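Local coordinates for protein putative metalloprotease II (Bacteroides fragilis, PDB 4ON1) that probably acts as a zinc-dependent metalloendopeptidase related to fragilysin, with an N-terminal domain joined to a zinc-binding protease domain, at residues H19-R24 with I45-G50; R24-E29 with I104-Y109; T56-I61 with D82-I87. One frame throughout, in Å; residues are numbered along the deposited sequence.

Interaction 1: residues H19-R24 with I45-G50; sequences HVLNLR and IMLQEG
Leu-21 and Leu-47 lie side by side on the buried face of two parallel strands, 19-22 and 43-49. CG of Leu-21 is anti to the backbone N (chi1 -173°), while CG of Leu-47 is anti to the carbonyl carbon. CD2 of Leu-47 sits 3.9 Å from both CB and CD2 of Leu-21. CG2 of Ile-45 touches the same Leu-21 CB at 4.2 Å, one step back along the strand. The Leu-21 CB thus fills the notch between these two methyls. Just past the strand Leu-23 continues the row, its CD1 resting 4.2 Å from the Leu-47 CB. Leu-31 of helix 28-35 and Ile-95 also touch Leu-21. At the start of the row His-19 crosses Ile-45 obliquely, and its NE2 is bonded to His-43.

Four backbone bonds hold the pair. Met-46 N donates to His-19 O, Leu-21 N to Met-46 O, Gln-48 N to Leu-21 O, and Leu-23 N to Gln-48 O.

The other face carries Val-20, Met-46, Asn-22 and Gln-48. The amide planes of Asn-22 and Gln-48 are stacked, 22° apart, with ND2 of Asn-22 3.7 Å from OE1 of Gln-48. OD1 of Asn-22 accepts from Arg-24 N at 3.0 Å, which makes an Asx turn. A water bridges the same OD1 to Gly-50 N.

At the end of the strands the guanidinium of Arg-24 lies over the backbone of Gly-50, with NH1 3.3 Å from its CA. The Glu-49 carboxylate forms salt bridges with Arg-99 and Arg-157 and a hydrogen bond with Tyr-106. The parallel pairing, with helix 28-35 linking the strands and packing on the leucine face, is that of a beta-alpha-beta unit, here in the N-terminal domain of the fragilysin family.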
loop_
_atom_site.group_PDB
_atom_site.type_symbol
_atom_site.label_atom_id
_atom_site.label_comp_id
_atom_site.label_asym_id
_atom_site.label_seq_id
_atom_site.Cartn_x
_atom_site.Cartn_y
_atom_site.Cartn_z
ATOM N N HIS A 19 -21.565 14.997 5.818
ATOM C CA HIS A 19 -20.872 15.522 4.641
ATOM C C HIS A 19 -21.540 15.100 3.339
ATOM O O HIS A 19 -22.174 14.045 3.270
ATOM C CB HIS A 19 -19.410 15.054 4.619
ATOM C CG HIS A 19 -18.707 15.188 5.934
ATOM N ND1 HIS A 19 -18.072 16.346 6.325
ATOM C CD2 HIS A 19 -18.541 14.305 6.948
ATOM C CE1 HIS A 19 -17.547 16.174 7.524
ATOM N NE2 HIS A 19 -17.815 14.944 7.925
ATOM N N VAL A 20 -21.370 15.922 2.308
ATOM C CA VAL A 20 -21.707 15.538 0.944
ATOM C C VAL A 20 -20.449 15.641 0.107
ATOM O O VAL A 20 -19.560 16.444 0.396
ATOM C CB VAL A 20 -22.806 16.425 0.312
ATOM C CG1 VAL A 20 -24.051 16.450 1.171
ATOM C CG2 VAL A 20 -22.277 17.843 0.055
ATOM N N LEU A 21 -20.369 14.814 -0.925
ATOM C CA LEU A 21 -19.195 14.772 -1.774
ATOM C C LEU A 21 -19.586 14.268 -3.150
ATOM O O LEU A 21 -20.112 13.162 -3.291
ATOM C CB LEU A 21 -18.114 13.882 -1.144
ATOM C CG LEU A 21 -16.733 13.821 -1.802
ATOM C CD1 LEU A 21 -16.088 15.202 -1.849
ATOM C CD2 LEU A 21 -15.834 12.846 -1.052
ATOM N N ASN A 22 -19.354 15.103 -4.158
ATOM C CA ASN A 22 -19.584 14.720 -5.546
ATOM C C ASN A 22 -18.279 14.183 -6.113
ATOM O O ASN A 22 -17.347 14.939 -6.368
ATOM C CB ASN A 22 -20.103 15.912 -6.359
ATOM C CG ASN A 22 -20.468 15.537 -7.789
ATOM O OD1 ASN A 22 -19.886 14.626 -8.378
ATOM N ND2 ASN A 22 -21.436 16.245 -8.353
ATOM N N LEU A 23 -18.227 12.868 -6.294
ATOM C CA LEU A 23 -17.009 12.187 -6.712
ATOM C C LEU A 23 -16.530 12.618 -8.095
ATOM O O LEU A 23 -15.335 12.567 -8.388
ATOM C CB LEU A 23 -17.226 10.669 -6.680
ATOM C CG LEU A 23 -17.427 10.046 -5.291
ATOM C CD1 LEU A 23 -17.967 8.633 -5.402
ATOM C CD2 LEU A 23 -16.110 10.042 -4.522
ATOM N N ARG A 24 -17.454 13.039 -8.948
ATOM C CA ARG A 24 -17.078 13.481 -10.283
ATOM C C ARG A 24 -16.416 14.862 -10.280
ATOM O O ARG A 24 -15.477 15.107 -11.036
ATOM C CB ARG A 24 -18.306 13.511 -11.198
ATOM C CG ARG A 24 -18.800 12.150 -11.645
ATOM C CD ARG A 24 -18.905 12.075 -13.162
ATOM N NE ARG A 24 -19.393 10.771 -13.604
ATOM C CZ ARG A 24 -20.599 10.557 -14.120
ATOM N NH1 ARG A 24 -21.441 11.567 -14.288
ATOM N NH2 ARG A 24 -20.955 9.334 -14.487
ATOM N N ILE A 45 -21.152 9.982 5.146
ATOM C CA ILE A 45 -20.976 10.826 3.974
ATOM C C ILE A 45 -21.936 10.425 2.869
ATOM O O ILE A 45 -22.068 9.243 2.562
ATOM C CB ILE A 45 -19.545 10.724 3.418
ATOM C CG1 ILE A 45 -18.510 10.972 4.520
ATOM C CG2 ILE A 45 -19.357 11.679 2.236
ATOM C CD1 ILE A 45 -17.110 10.534 4.135
ATOM N N MET A 46 -22.601 11.403 2.268
ATOM C CA MET A 46 -23.373 11.142 1.067
ATOM C C MET A 46 -22.531 11.371 -0.175
ATOM O O MET A 46 -22.063 12.477 -0.429
ATOM C CB MET A 46 -24.615 12.011 1.009
ATOM C CG MET A 46 -25.186 12.083 -0.383
ATOM S SD MET A 46 -26.960 12.180 -0.335
ATOM C CE MET A 46 -27.288 10.519 0.233
ATOM N N LEU A 47 -22.330 10.304 -0.936
ATOM C CA LEU A 47 -21.530 10.367 -2.142
ATOM C C LEU A 47 -22.429 10.463 -3.359
ATOM O O LEU A 47 -23.531 9.912 -3.377
ATOM C CB LEU A 47 -20.628 9.136 -2.249
ATOM C CG LEU A 47 -19.636 8.953 -1.102
ATOM C CD1 LEU A 47 -18.980 7.578 -1.177
ATOM C CD2 LEU A 47 -18.589 10.048 -1.157
ATOM N N GLN A 48 -21.952 11.164 -4.378
ATOM C CA GLN A 48 -22.648 11.194 -5.655
ATOM C C GLN A 48 -21.672 10.888 -6.783
ATOM O O GLN A 48 -20.555 11.417 -6.820
ATOM C CB GLN A 48 -23.320 12.550 -5.903
ATOM C CG GLN A 48 -23.894 12.684 -7.322
ATOM C CD GLN A 48 -24.542 14.031 -7.595
ATOM O OE1 GLN A 48 -24.479 14.947 -6.773
ATOM N NE2 GLN A 48 -25.181 14.153 -8.755
ATOM N N GLU A 49 -22.080 9.983 -7.665
ATOM C CA GLU A 49 -21.395 9.784 -8.931
ATOM C C GLU A 49 -22.443 9.681 -10.036
ATOM O O GLU A 49 -23.169 8.689 -10.123
ATOM C CB GLU A 49 -20.503 8.540 -8.887
ATOM C CG GLU A 49 -19.600 8.402 -10.111
ATOM C CD GLU A 49 -18.554 7.315 -9.956
ATOM O OE1 GLU A 49 -18.931 6.122 -9.911
ATOM O OE2 GLU A 49 -17.355 7.657 -9.877
ATOM N N GLY A 50 -22.536 10.719 -10.862
ATOM C CA GLY A 50 -23.574 10.793 -11.875
ATOM C C GLY A 50 -24.953 10.772 -11.249
ATOM O O GLY A 50 -25.239 11.577 -10.362
HETATM O O HOH W 1 -21.556 13.397 -10.122
#

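Interaction 2: residues R24-E29 with I104-Y109; sequences RSMDYE and IDYIVY
Tyr-106 and Met-26 meet where the methionine methyl reaches the base of the ring. CE of Met-26 lies 3.6 Å from CB of Tyr-106 and approaches the ring obliquely. The two side chains cross at about a right angle. The ring of Tyr-28 has Val-108 O at its edge, near the ring plane, 3.9 Å from CD1. OE1 of Glu-29 also lies in that plane at the edge.

The Met-26 chain is extended beyond CG, which carries its CE out to the Tyr-106 CB. Val-108 fills the middle of the contact. Its CB is 3.7 Å from Tyr-28 N, its CG1 touches the backbone of Asp-27, and its CG2 meets CA of Tyr-28. The beginning of helix 28-35 thus sits on strand 102-109, with Asp-27 at the N-cap.

A water accepts from Tyr-28 N at 3.1 Å and donates to Tyr-109 O at 3.0 Å. The hydroxyls are held elsewhere: Tyr-28 OH by Ser-89 O, Tyr-106 OH by Glu-49. The side-chain contacts are van der Waals packing, partly against backbone, and the water supplies a polar link between the helix start and the strand.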
loop_
_atom_site.group_PDB
_atom_site.type_symbol
_atom_site.label_atom_id
_atom_site.label_comp_id
_atom_site.label_asym_id
_atom_site.label_seq_id
_atom_site.Cartn_x
_atom_site.Cartn_y
_atom_site.Cartn_z
ATOM N N ARG A 24 -17.454 13.039 -8.948
ATOM C CA ARG A 24 -17.078 13.481 -10.283
ATOM C C ARG A 24 -16.416 14.862 -10.280
ATOM O O ARG A 24 -15.477 15.107 -11.036
ATOM C CB ARG A 24 -18.306 13.511 -11.198
ATOM C CG ARG A 24 -18.800 12.150 -11.645
ATOM C CD ARG A 24 -18.905 12.075 -13.162
ATOM N NE ARG A 24 -19.393 10.771 -13.604
ATOM C CZ ARG A 24 -20.599 10.557 -14.120
ATOM N NH1 ARG A 24 -21.441 11.567 -14.288
ATOM N NH2 ARG A 24 -20.955 9.334 -14.487
ATOM N N SER A 25 -16.895 15.761 -9.427
ATOM C CA SER A 25 -16.458 17.153 -9.495
ATOM C C SER A 25 -15.448 17.513 -8.412
ATOM O O SER A 25 -14.922 18.623 -8.399
ATOM C CB SER A 25 -17.662 18.092 -9.394
ATOM O OG SER A 25 -18.268 17.974 -8.117
ATOM N N MET A 26 -15.180 16.591 -7.497
ATOM C CA MET A 26 -14.358 16.935 -6.342
ATOM C C MET A 26 -12.897 17.148 -6.736
ATOM O O MET A 26 -12.378 16.482 -7.635
ATOM C CB MET A 26 -14.447 15.846 -5.273
ATOM C CG MET A 26 -13.709 14.582 -5.636
ATOM S SD MET A 26 -13.748 13.352 -4.331
ATOM C CE MET A 26 -12.827 12.049 -5.149
ATOM N N ASP A 27 -12.243 18.096 -6.078
ATOM C CA ASP A 27 -10.791 18.180 -6.155
ATOM C C ASP A 27 -10.222 18.034 -4.741
ATOM O O ASP A 27 -10.966 17.693 -3.817
ATOM C CB ASP A 27 -10.336 19.476 -6.830
ATOM C CG ASP A 27 -10.829 20.719 -6.122
ATOM O OD1 ASP A 27 -11.309 20.624 -4.974
ATOM O OD2 ASP A 27 -10.723 21.811 -6.724
ATOM N N TYR A 28 -8.923 18.278 -4.577
ATOM C CA TYR A 28 -8.265 18.040 -3.292
ATOM C C TYR A 28 -8.967 18.737 -2.127
ATOM O O TYR A 28 -9.202 18.123 -1.090
ATOM C CB TYR A 28 -6.791 18.480 -3.326
ATOM C CG TYR A 28 -6.118 18.318 -1.974
ATOM C CD1 TYR A 28 -5.637 17.081 -1.561
ATOM C CD2 TYR A 28 -5.993 19.394 -1.101
ATOM C CE1 TYR A 28 -5.040 16.919 -0.318
ATOM C CE2 TYR A 28 -5.391 19.244 0.147
ATOM C CZ TYR A 28 -4.918 18.004 0.529
ATOM O OH TYR A 28 -4.323 17.858 1.762
ATOM N N GLU A 29 -9.294 20.016 -2.276
ATOM C CA GLU A 29 -9.886 20.727 -1.149
ATOM C C GLU A 29 -11.245 20.157 -0.737
ATOM O O GLU A 29 -11.590 20.187 0.441
ATOM C CB GLU A 29 -10.007 22.220 -1.455
ATOM C CG GLU A 29 -8.656 22.928 -1.508
ATOM C CD GLU A 29 -7.889 22.848 -0.182
ATOM O OE1 GLU A 29 -6.638 22.770 -0.215
ATOM O OE2 GLU A 29 -8.531 22.878 0.893
ATOM N N ILE A 104 -12.439 0.743 -7.234
ATOM C CA ILE A 104 -12.185 2.034 -7.882
ATOM C C ILE A 104 -11.351 2.965 -7.005
ATOM O O ILE A 104 -11.639 3.125 -5.821
ATOM C CB ILE A 104 -13.504 2.744 -8.228
ATOM C CG1 ILE A 104 -14.414 1.807 -9.032
ATOM C CG2 ILE A 104 -13.236 4.035 -8.991
ATOM C CD1 ILE A 104 -13.839 1.393 -10.376
ATOM N N ASP A 105 -10.306 3.553 -7.585
ATOM C CA ASP A 105 -9.487 4.563 -6.902
ATOM C C ASP A 105 -9.834 5.970 -7.393
ATOM O O ASP A 105 -9.813 6.228 -8.599
ATOM C CB ASP A 105 -7.993 4.305 -7.136
ATOM C CG ASP A 105 -7.254 3.889 -5.871
ATOM O OD1 ASP A 105 -7.781 4.100 -4.759
ATOM O OD2 ASP A 105 -6.130 3.358 -5.996
ATOM N N TYR A 106 -10.163 6.871 -6.470
ATOM C CA TYR A 106 -10.318 8.288 -6.813
ATOM C C TYR A 106 -9.129 9.042 -6.243
ATOM O O TYR A 106 -8.871 8.964 -5.045
ATOM C CB TYR A 106 -11.629 8.870 -6.270
ATOM C CG TYR A 106 -12.879 8.171 -6.747
ATOM C CD1 TYR A 106 -13.611 8.671 -7.812
ATOM C CD2 TYR A 106 -13.331 7.014 -6.129
ATOM C CE1 TYR A 106 -14.756 8.038 -8.251
ATOM C CE2 TYR A 106 -14.474 6.369 -6.562
ATOM C CZ TYR A 106 -15.182 6.886 -7.624
ATOM O OH TYR A 106 -16.323 6.246 -8.059
ATOM N N ILE A 107 -8.406 9.763 -7.099
ATOM C CA ILE A 107 -7.138 10.370 -6.711
ATOM C C ILE A 107 -7.170 11.882 -6.953
ATOM O O ILE A 107 -7.493 12.336 -8.056
ATOM C CB ILE A 107 -5.966 9.724 -7.497
ATOM C CG1 ILE A 107 -5.933 8.208 -7.250
ATOM C CG2 ILE A 107 -4.634 10.388 -7.161
ATOM C CD1 ILE A 107 -5.312 7.410 -8.398
ATOM N N VAL A 108 -6.863 12.653 -5.914
ATOM C CA VAL A 108 -6.789 14.107 -6.015
ATOM C C VAL A 108 -5.487 14.628 -5.415
ATOM O O VAL A 108 -5.163 14.330 -4.273
ATOM C CB VAL A 108 -7.995 14.796 -5.308
ATOM C CG1 VAL A 108 -9.259 14.594 -6.095
ATOM C CG2 VAL A 108 -8.193 14.258 -3.889
ATOM N N TYR A 109 -4.752 15.418 -6.194
ATOM C CA TYR A 109 -3.536 16.077 -5.722
ATOM C C TYR A 109 -3.775 17.562 -5.500
ATOM O O TYR A 109 -4.505 18.191 -6.257
ATOM C CB TYR A 109 -2.396 15.882 -6.720
ATOM C CG TYR A 109 -1.644 14.585 -6.531
ATOM C CD1 TYR A 109 -2.230 13.363 -6.839
ATOM C CD2 TYR A 109 -0.342 14.588 -6.051
ATOM C CE1 TYR A 109 -1.538 12.177 -6.662
ATOM C CE2 TYR A 109 0.357 13.416 -5.883
ATOM C CZ TYR A 109 -0.246 12.214 -6.185
ATOM O OH TYR A 109 0.454 11.050 -6.013
HETATM O O HOH W 2 -7.294 18.105 -7.253
#

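Interaction 3: residues T56-I61 with D82-I87; sequences TSIKAI and DSINAI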
loop_
_atom_site.group_PDB
_atom_site.type_symbol
_atom_site.label_atom_id
_atom_site.label_comp_id
_atom_site.label_asym_id
_atom_site.label_seq_id
_atom_site.Cartn_x
_atom_site.Cartn_y
_atom_site.Cartn_z
ATOM N N THR A 56 -22.247 6.385 2.912
ATOM C CA THR A 56 -21.282 5.469 3.489
ATOM C C THR A 56 -20.778 6.089 4.779
ATOM O O THR A 56 -20.921 7.291 4.996
ATOM C CB THR A 56 -20.104 5.183 2.544
ATOM O OG1 THR A 56 -19.260 4.179 3.122
ATOM C CG2 THR A 56 -19.289 6.450 2.314
ATOM N N SER A 57 -20.212 5.271 5.652
ATOM C CA SER A 57 -19.620 5.805 6.864
ATOM C C SER A 57 -18.147 5.424 6.901
ATOM O O SER A 57 -17.781 4.345 6.452
ATOM C CB SER A 57 -20.356 5.291 8.101
ATOM O OG SER A 57 -19.962 3.968 8.403
ATOM N N ILE A 58 -17.298 6.312 7.413
ATOM C CA ILE A 58 -15.887 5.977 7.595
ATOM C C ILE A 58 -15.367 6.561 8.901
ATOM O O ILE A 58 -15.985 7.460 9.477
ATOM C CB ILE A 58 -14.985 6.491 6.442
ATOM C CG1 ILE A 58 -14.886 8.011 6.460
ATOM C CG2 ILE A 58 -15.461 5.991 5.089
ATOM C CD1 ILE A 58 -13.913 8.545 5.422
ATOM N N LYS A 59 -14.241 6.034 9.375
ATOM C CA LYS A 59 -13.565 6.638 10.511
ATOM C C LYS A 59 -12.068 6.516 10.340
ATOM O O LYS A 59 -11.579 5.723 9.523
ATOM C CB LYS A 59 -13.986 5.997 11.831
ATOM C CG LYS A 59 -13.589 4.554 11.964
ATOM C CD LYS A 59 -13.940 4.015 13.348
ATOM C CE LYS A 59 -15.405 4.241 13.683
ATOM N NZ LYS A 59 -15.792 3.608 14.979
ATOM N N ALA A 60 -11.342 7.321 11.105
ATOM C CA ALA A 60 -9.890 7.277 11.099
ATOM C C ALA A 60 -9.398 5.935 11.627
ATOM O O ALA A 60 -10.005 5.356 12.525
ATOM C CB ALA A 60 -9.326 8.414 11.934
ATOM N N ILE A 61 -8.299 5.445 11.067
ATOM C CA ILE A 61 -7.691 4.191 11.518
ATOM C C ILE A 61 -6.657 4.467 12.595
ATOM O O ILE A 61 -5.754 5.284 12.400
ATOM C CB ILE A 61 -7.010 3.433 10.368
ATOM C CG1 ILE A 61 -8.037 3.073 9.294
ATOM C CG2 ILE A 61 -6.322 2.170 10.893
ATOM C CD1 ILE A 61 -7.440 2.336 8.116
ATOM N N ASP A 82 -19.216 -1.617 4.324
ATOM C CA ASP A 82 -19.002 -0.357 3.641
ATOM C C ASP A 82 -17.946 -0.603 2.574
ATOM O O ASP A 82 -18.090 -0.183 1.424
ATOM C CB ASP A 82 -18.539 0.715 4.629
ATOM C CG ASP A 82 -19.683 1.311 5.429
ATOM O OD1 ASP A 82 -20.853 0.988 5.134
ATOM O OD2 ASP A 82 -19.406 2.090 6.367
ATOM N N SER A 83 -16.887 -1.301 2.985
ATOM C CA SER A 83 -15.757 -1.633 2.123
ATOM C C SER A 83 -15.222 -0.400 1.397
ATOM O O SER A 83 -15.132 -0.377 0.167
ATOM C CB SER A 83 -16.156 -2.714 1.116
ATOM O OG SER A 83 -15.014 -3.290 0.504
ATOM N N ILE A 84 -14.883 0.624 2.172
ATOM C CA ILE A 84 -14.267 1.831 1.632
ATOM C C ILE A 84 -13.001 2.190 2.421
ATOM O O ILE A 84 -12.935 1.969 3.628
ATOM C CB ILE A 84 -15.282 3.008 1.641
ATOM C CG1 ILE A 84 -14.623 4.330 1.241
ATOM C CG2 ILE A 84 -15.935 3.143 2.999
ATOM C CD1 ILE A 84 -15.612 5.464 1.059
ATOM N N ASN A 85 -11.998 2.726 1.730
ATOM C CA ASN A 85 -10.795 3.252 2.361
ATOM C C ASN A 85 -10.517 4.640 1.826
ATOM O O ASN A 85 -10.917 4.963 0.709
ATOM C CB ASN A 85 -9.574 2.358 2.100
ATOM C CG ASN A 85 -9.632 1.043 2.860
ATOM O OD1 ASN A 85 -9.768 -0.028 2.264
ATOM N ND2 ASN A 85 -9.536 1.121 4.182
ATOM N N ALA A 86 -9.815 5.451 2.616
ATOM C CA ALA A 86 -9.392 6.769 2.164
ATOM C C ALA A 86 -8.050 7.109 2.767
ATOM O O ALA A 86 -7.647 6.535 3.782
ATOM C CB ALA A 86 -10.429 7.840 2.530
ATOM N N ILE A 87 -7.354 8.030 2.112
ATOM C CA ILE A 87 -6.050 8.501 2.553
ATOM C C ILE A 87 -6.020 10.019 2.531
ATOM O O ILE A 87 -6.446 10.616 1.550
ATOM C CB ILE A 87 -4.937 7.943 1.647
ATOM C CG1 ILE A 87 -4.999 6.408 1.633
ATOM C CG2 ILE A 87 -3.573 8.417 2.112
ATOM C CD1 ILE A 87 -4.069 5.766 0.630
#
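Thr-56 and Ile-84 reach toward each other, tip to tip, in the tight part of the contact. CG2 of Ile-84 lies 3.5 Å from OG1 of Thr-56 and 3.6 Å from CG2 of Ile-58. CD1 of Ile-84 completes the packing, 4.0 Å from the Thr-56 CG2 and close to the same Ile-58 methyl. The isoleucines cross at about a right angle. With CG1 of Ile-84 anti to the backbone N (chi1 173°), its CG2 is turned toward the Thr-56 OG1 and the Ile-58 methyl. Ile-95 and Leu-97 of strand 92-99 also touch Ile-84.

The strands 56-60 and 84-87 are not direct neighbours. Their axes come within 8.0 Å at an angle of 46°. Each pairs instead with strand 71-78, antiparallel, so the contact skips over that strand in an antiparallel meander of the N-terminal domain, consistent with a twisted, curved sheet.

The Asp-82 end is looser. Asp-82 is poorly ordered and partly exposed. Its OD2 accepts from Ser-57 OG at 2.8 Å, nearly along its own C-O direction, and takes a weak bond from Ser-57 N. Gln-79 N is a further donor to this OD2. Ser-57 O also lies 2.8 Å from the Asp-82 OD2.

In the fold
All three interactions lie within the N-terminal fragilysin-family domain, away from the zinc site. Centres of interactions 1 and 2 are about 11 Å apart. They share Arg-24 and touch each other, and helix 28-35 follows strand 19-22 directly. Interaction 3 is about 14 Å from interaction 1 and about 15 Å from interaction 2, centre to centre. It touches interaction 1 where strand 43-49 pairs with strand 52-68, but not interaction 2. Along the chain, the segments of interactions 1 and 2 alternate. Interaction 1 closes before interaction 3 opens, and interaction 3 is nested inside the loop closed by interaction 2. Together the contacts join the opening beta-alpha-beta unit to the meander strands.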